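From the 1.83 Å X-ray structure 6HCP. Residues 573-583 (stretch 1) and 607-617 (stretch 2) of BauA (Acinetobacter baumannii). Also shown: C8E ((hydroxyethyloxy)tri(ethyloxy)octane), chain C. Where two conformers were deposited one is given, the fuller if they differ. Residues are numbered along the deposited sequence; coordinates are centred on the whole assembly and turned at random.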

# COMPACT_ATOMS: atom_id res chain seq x y z
N GLU A 573 -26.20 -8.34 -16.29
CA GLU A 573 -26.81 -8.00 -15.02
C GLU A 573 -25.74 -7.97 -13.92
O GLU A 573 -24.76 -8.73 -13.97
CB GLU A 573 -27.94 -8.98 -14.66
CG GLU A 573 -28.87 -8.40 -13.60
CD GLU A 573 -30.21 -9.11 -13.43
OE1 GLU A 573 -30.64 -9.79 -14.37
OE2 GLU A 573 -30.82 -8.94 -12.36
N HIS A 574 -25.88 -6.98 -13.03
CA HIS A 574 -25.05 -6.75 -11.85
C HIS A 574 -23.67 -6.18 -12.22
O HIS A 574 -22.81 -6.12 -11.35
CB HIS A 574 -24.90 -8.05 -11.03
CG HIS A 574 -26.20 -8.66 -10.65
ND1 HIS A 574 -27.22 -7.92 -10.05
CD2 HIS A 574 -26.72 -9.88 -10.92
CE1 HIS A 574 -28.27 -8.70 -9.89
NE2 HIS A 574 -27.98 -9.91 -10.41
N VAL A 575 -23.47 -5.81 -13.48
CA VAL A 575 -22.22 -5.20 -13.93
C VAL A 575 -22.52 -3.86 -14.61
O VAL A 575 -23.41 -3.76 -15.45
CB VAL A 575 -21.47 -6.14 -14.89
CG1 VAL A 575 -20.21 -5.49 -15.46
CG2 VAL A 575 -21.11 -7.45 -14.21
N ARG A 576 -21.67 -2.88 -14.31
CA ARG A 576 -21.67 -1.61 -15.01
C ARG A 576 -20.27 -1.37 -15.59
O ARG A 576 -19.28 -1.69 -14.95
CB ARG A 576 -22.10 -0.49 -14.06
CG ARG A 576 -23.55 -0.63 -13.61
CD ARG A 576 -23.92 0.38 -12.55
NE ARG A 576 -23.25 0.13 -11.30
CZ ARG A 576 -23.59 -0.82 -10.43
NH1 ARG A 576 -22.83 -1.04 -9.38
NH2 ARG A 576 -24.64 -1.60 -10.65
N LEU A 577 -20.23 -0.81 -16.79
CA LEU A 577 -18.99 -0.55 -17.50
C LEU A 577 -19.11 0.78 -18.25
O LEU A 577 -20.06 0.94 -19.04
CB LEU A 577 -18.80 -1.69 -18.49
CG LEU A 577 -17.44 -1.79 -19.16
CD1 LEU A 577 -16.35 -1.97 -18.11
CD2 LEU A 577 -17.46 -2.96 -20.13
N MET A 578 -18.14 1.67 -18.05
CA MET A 578 -18.05 2.99 -18.73
C MET A 578 -16.59 3.23 -19.14
O MET A 578 -15.67 3.00 -18.34
CB MET A 578 -18.48 4.13 -17.81
CG MET A 578 -19.95 4.17 -17.46
SD MET A 578 -20.30 5.24 -16.02
CE MET A 578 -19.69 6.81 -16.61
N GLY A 579 -16.37 3.68 -20.37
CA GLY A 579 -15.04 4.03 -20.80
C GLY A 579 -14.93 4.07 -22.30
O GLY A 579 -15.91 4.25 -23.01
N GLY A 580 -13.70 3.94 -22.77
CA GLY A 580 -13.43 4.00 -24.18
C GLY A 580 -11.96 4.20 -24.49
O GLY A 580 -11.08 4.21 -23.59
N PHE A 581 -11.71 4.37 -25.78
CA PHE A 581 -10.39 4.52 -26.38
C PHE A 581 -10.45 5.70 -27.36
O PHE A 581 -11.44 5.86 -28.08
CB PHE A 581 -9.97 3.26 -27.14
CG PHE A 581 -10.05 2.00 -26.32
CD1 PHE A 581 -11.26 1.34 -26.14
CD2 PHE A 581 -8.94 1.50 -25.66
CE1 PHE A 581 -11.36 0.24 -25.29
CE2 PHE A 581 -9.02 0.35 -24.88
CZ PHE A 581 -10.24 -0.24 -24.65
N THR A 582 -9.40 6.52 -27.36
CA THR A 582 -9.27 7.57 -28.36
C THR A 582 -7.86 7.60 -28.94
O THR A 582 -6.89 7.27 -28.28
CB THR A 582 -9.56 8.95 -27.77
OG1 THR A 582 -8.71 9.05 -26.62
CG2 THR A 582 -11.02 9.17 -27.45
N TYR A 583 -7.80 7.94 -30.23
CA TYR A 583 -6.60 8.37 -30.90
C TYR A 583 -6.79 9.83 -31.33
O TYR A 583 -7.81 10.18 -31.93
CB TYR A 583 -6.29 7.53 -32.14
CG TYR A 583 -5.14 8.06 -32.95
CD1 TYR A 583 -3.83 7.99 -32.48
CD2 TYR A 583 -5.36 8.77 -34.13
CE1 TYR A 583 -2.78 8.62 -33.15
CE2 TYR A 583 -4.32 9.37 -34.83
CZ TYR A 583 -3.03 9.30 -34.34
OH TYR A 583 -2.01 9.86 -35.05
N ASN A 607 -2.86 9.06 -27.32
CA ASN A 607 -3.65 7.84 -27.07
C ASN A 607 -4.19 7.89 -25.64
O ASN A 607 -3.43 8.09 -24.72
CB ASN A 607 -2.82 6.57 -27.27
CG ASN A 607 -2.15 6.49 -28.63
OD1 ASN A 607 -2.72 6.93 -29.62
ND2 ASN A 607 -1.08 5.73 -28.74
N GLN A 608 -5.46 7.50 -25.47
CA GLN A 608 -6.05 7.29 -24.14
C GLN A 608 -6.90 6.03 -24.17
O GLN A 608 -7.61 5.75 -25.14
CB GLN A 608 -6.94 8.45 -23.71
CG GLN A 608 -6.23 9.77 -23.53
CD GLN A 608 -7.08 10.70 -22.70
OE1 GLN A 608 -7.84 10.27 -21.85
NE2 GLN A 608 -7.19 11.94 -23.14
N ALA A 609 -6.85 5.29 -23.06
CA ALA A 609 -7.73 4.17 -22.81
C ALA A 609 -8.18 4.23 -21.36
O ALA A 609 -7.35 4.37 -20.45
CB ALA A 609 -7.01 2.88 -23.08
N LYS A 610 -9.50 4.28 -21.16
CA LYS A 610 -10.07 4.39 -19.84
C LYS A 610 -11.17 3.34 -19.70
O LYS A 610 -11.96 3.16 -20.60
CB LYS A 610 -10.64 5.79 -19.61
CG LYS A 610 -9.59 6.89 -19.49
CD LYS A 610 -10.17 8.29 -19.40
CE LYS A 610 -9.09 9.34 -19.27
NZ LYS A 610 -9.64 10.71 -19.31
N LEU A 611 -11.25 2.73 -18.52
CA LEU A 611 -12.33 1.80 -18.23
C LEU A 611 -12.65 1.85 -16.74
O LEU A 611 -11.76 1.72 -15.91
CB LEU A 611 -11.92 0.39 -18.65
CG LEU A 611 -12.98 -0.69 -18.43
CD1 LEU A 611 -14.25 -0.34 -19.16
CD2 LEU A 611 -12.46 -2.05 -18.88
N GLY A 612 -13.93 2.06 -16.44
CA GLY A 612 -14.45 1.97 -15.10
C GLY A 612 -15.51 0.88 -15.05
O GLY A 612 -16.38 0.79 -15.92
N ALA A 613 -15.34 -0.06 -14.12
CA ALA A 613 -16.23 -1.19 -14.00
C ALA A 613 -16.72 -1.25 -12.56
O ALA A 613 -15.98 -0.89 -11.63
CB ALA A 613 -15.53 -2.48 -14.38
N GLU A 614 -17.96 -1.75 -12.40
CA GLU A 614 -18.52 -2.03 -11.10
C GLU A 614 -19.22 -3.40 -11.17
O GLU A 614 -19.79 -3.75 -12.21
CB GLU A 614 -19.52 -0.95 -10.67
CG GLU A 614 -18.92 0.42 -10.44
CD GLU A 614 -19.85 1.40 -9.75
OE1 GLU A 614 -21.07 1.17 -9.80
OE2 GLU A 614 -19.36 2.36 -9.15
N TRP A 615 -19.18 -4.13 -10.05
CA TRP A 615 -19.80 -5.45 -9.95
C TRP A 615 -20.54 -5.55 -8.60
O TRP A 615 -19.99 -5.16 -7.57
CB TRP A 615 -18.74 -6.55 -10.12
CG TRP A 615 -19.23 -7.94 -9.83
CD1 TRP A 615 -20.17 -8.64 -10.53
CD2 TRP A 615 -18.79 -8.81 -8.77
NE1 TRP A 615 -20.37 -9.88 -9.97
CE2 TRP A 615 -19.54 -10.01 -8.88
CE3 TRP A 615 -17.86 -8.69 -7.73
CZ2 TRP A 615 -19.38 -11.07 -7.99
CZ3 TRP A 615 -17.70 -9.75 -6.86
CH2 TRP A 615 -18.44 -10.92 -6.99
N ASP A 616 -21.83 -5.89 -8.67
CA ASP A 616 -22.72 -5.96 -7.52
C ASP A 616 -22.93 -7.43 -7.09
O ASP A 616 -23.04 -8.32 -7.92
CB ASP A 616 -24.10 -5.39 -7.84
CG ASP A 616 -24.15 -3.89 -8.08
OD1 ASP A 616 -23.22 -3.18 -7.66
OD2 ASP A 616 -25.20 -3.44 -8.56
N THR A 617 -22.97 -7.67 -5.77
CA THR A 617 -23.40 -8.97 -5.23
C THR A 617 -24.15 -8.72 -3.92
O THR A 617 -23.85 -7.75 -3.20
CB THR A 617 -22.21 -9.93 -5.10
OG1 THR A 617 -22.67 -11.26 -4.84
CG2 THR A 617 -21.24 -9.52 -4.01
C1 C8E C . -11.19 3.74 -31.90
C2 C8E C . -9.95 2.99 -31.45
C3 C8E C . -8.93 3.92 -30.80
C4 C8E C . -7.74 3.10 -30.31
C5 C8E C . -6.75 3.93 -29.49
C6 C8E C . -5.91 3.05 -28.57
C7 C8E C . -5.15 3.90 -27.55
C8 C8E C . -4.67 3.09 -26.33
O9 C8E C . -3.45 3.61 -25.82
C10 C8E C . -3.32 3.71 -24.39
C11 C8E C . -1.98 4.32 -23.99
O12 C8E C . -0.98 3.35 -23.66
C13 C8E C . 0.20 3.46 -24.51
C14 C8E C . 1.46 3.93 -23.76
O15 C8E C . 2.40 4.77 -24.51
C16 C8E C . 3.36 5.48 -23.67
C17 C8E C . 4.33 6.47 -24.39
O18 C8E C . 5.35 6.85 -23.40
O HOH W 1 -27.06 -5.16 -9.27

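Residues 575-583 and 607-617 are neighbouring antiparallel strands, and their main chains satisfy one another in a regular ladder. At each hydrogen-bonded pair both amides are used: Arg576 N donates to Glu614 O and Glu614 N to Arg576 O (both 2.9 Å), and the pattern recurs at Met578 with Gly612, Gly580 with Lys610 and Thr582 with Gln608. The tightest rung is Gly612 N to Met578 O at 2.7 Å; the longest, Gln608 N to Thr582 O, reaches 3.2 Å. A further bond, from Asp616 N to His574 O (2.9 Å), extends the ladder just before the first strand begins. Several of these carbonyls also receive a CA-H...O contact, as where Ala613 CA lies 3.2 Å from Arg576 O.

The side-chain polar contacts centre on Arg576. Its guanidinium meets two carboxylates near its own plane, so that all three nitrogens find acceptors: NE and NH1 of Arg576 share Glu614 OE1 (2.8 and 2.9 Å), while Arg576 NH1 and NH2 donate to Asp616 OD1 and OD2 respectively, each at 2.8 Å. The nearly straight angles to Asp616, 169° and 171°, describe a paired, end-on salt bridge; those to Glu614 are more bent. Asp616 OD2 additionally accepts from a water at 2.6 Å, which also lies 2.9 Å from His574 ND1 in a hydrogen bond. Glu614 OE2 is satisfied elsewhere in the structure.

The face bearing Val575, Leu577 and Phe581 is largely apolar. Val575 CG2 approaches the edge of the Trp615 ring, 4.0 Å from CD1, and Phe581 CD2 packs 3.5 Å from Ala609 CB. Leu577 CD1 and Leu611 CD1 are unusually close, at 2.9 Å, in the given conformer of Leu611. Gly579, midway between Leu577 and Phe581 along the strand and paired with Leu611, has backbone angles that call for glycine; a CB there would clash with Lys610 O.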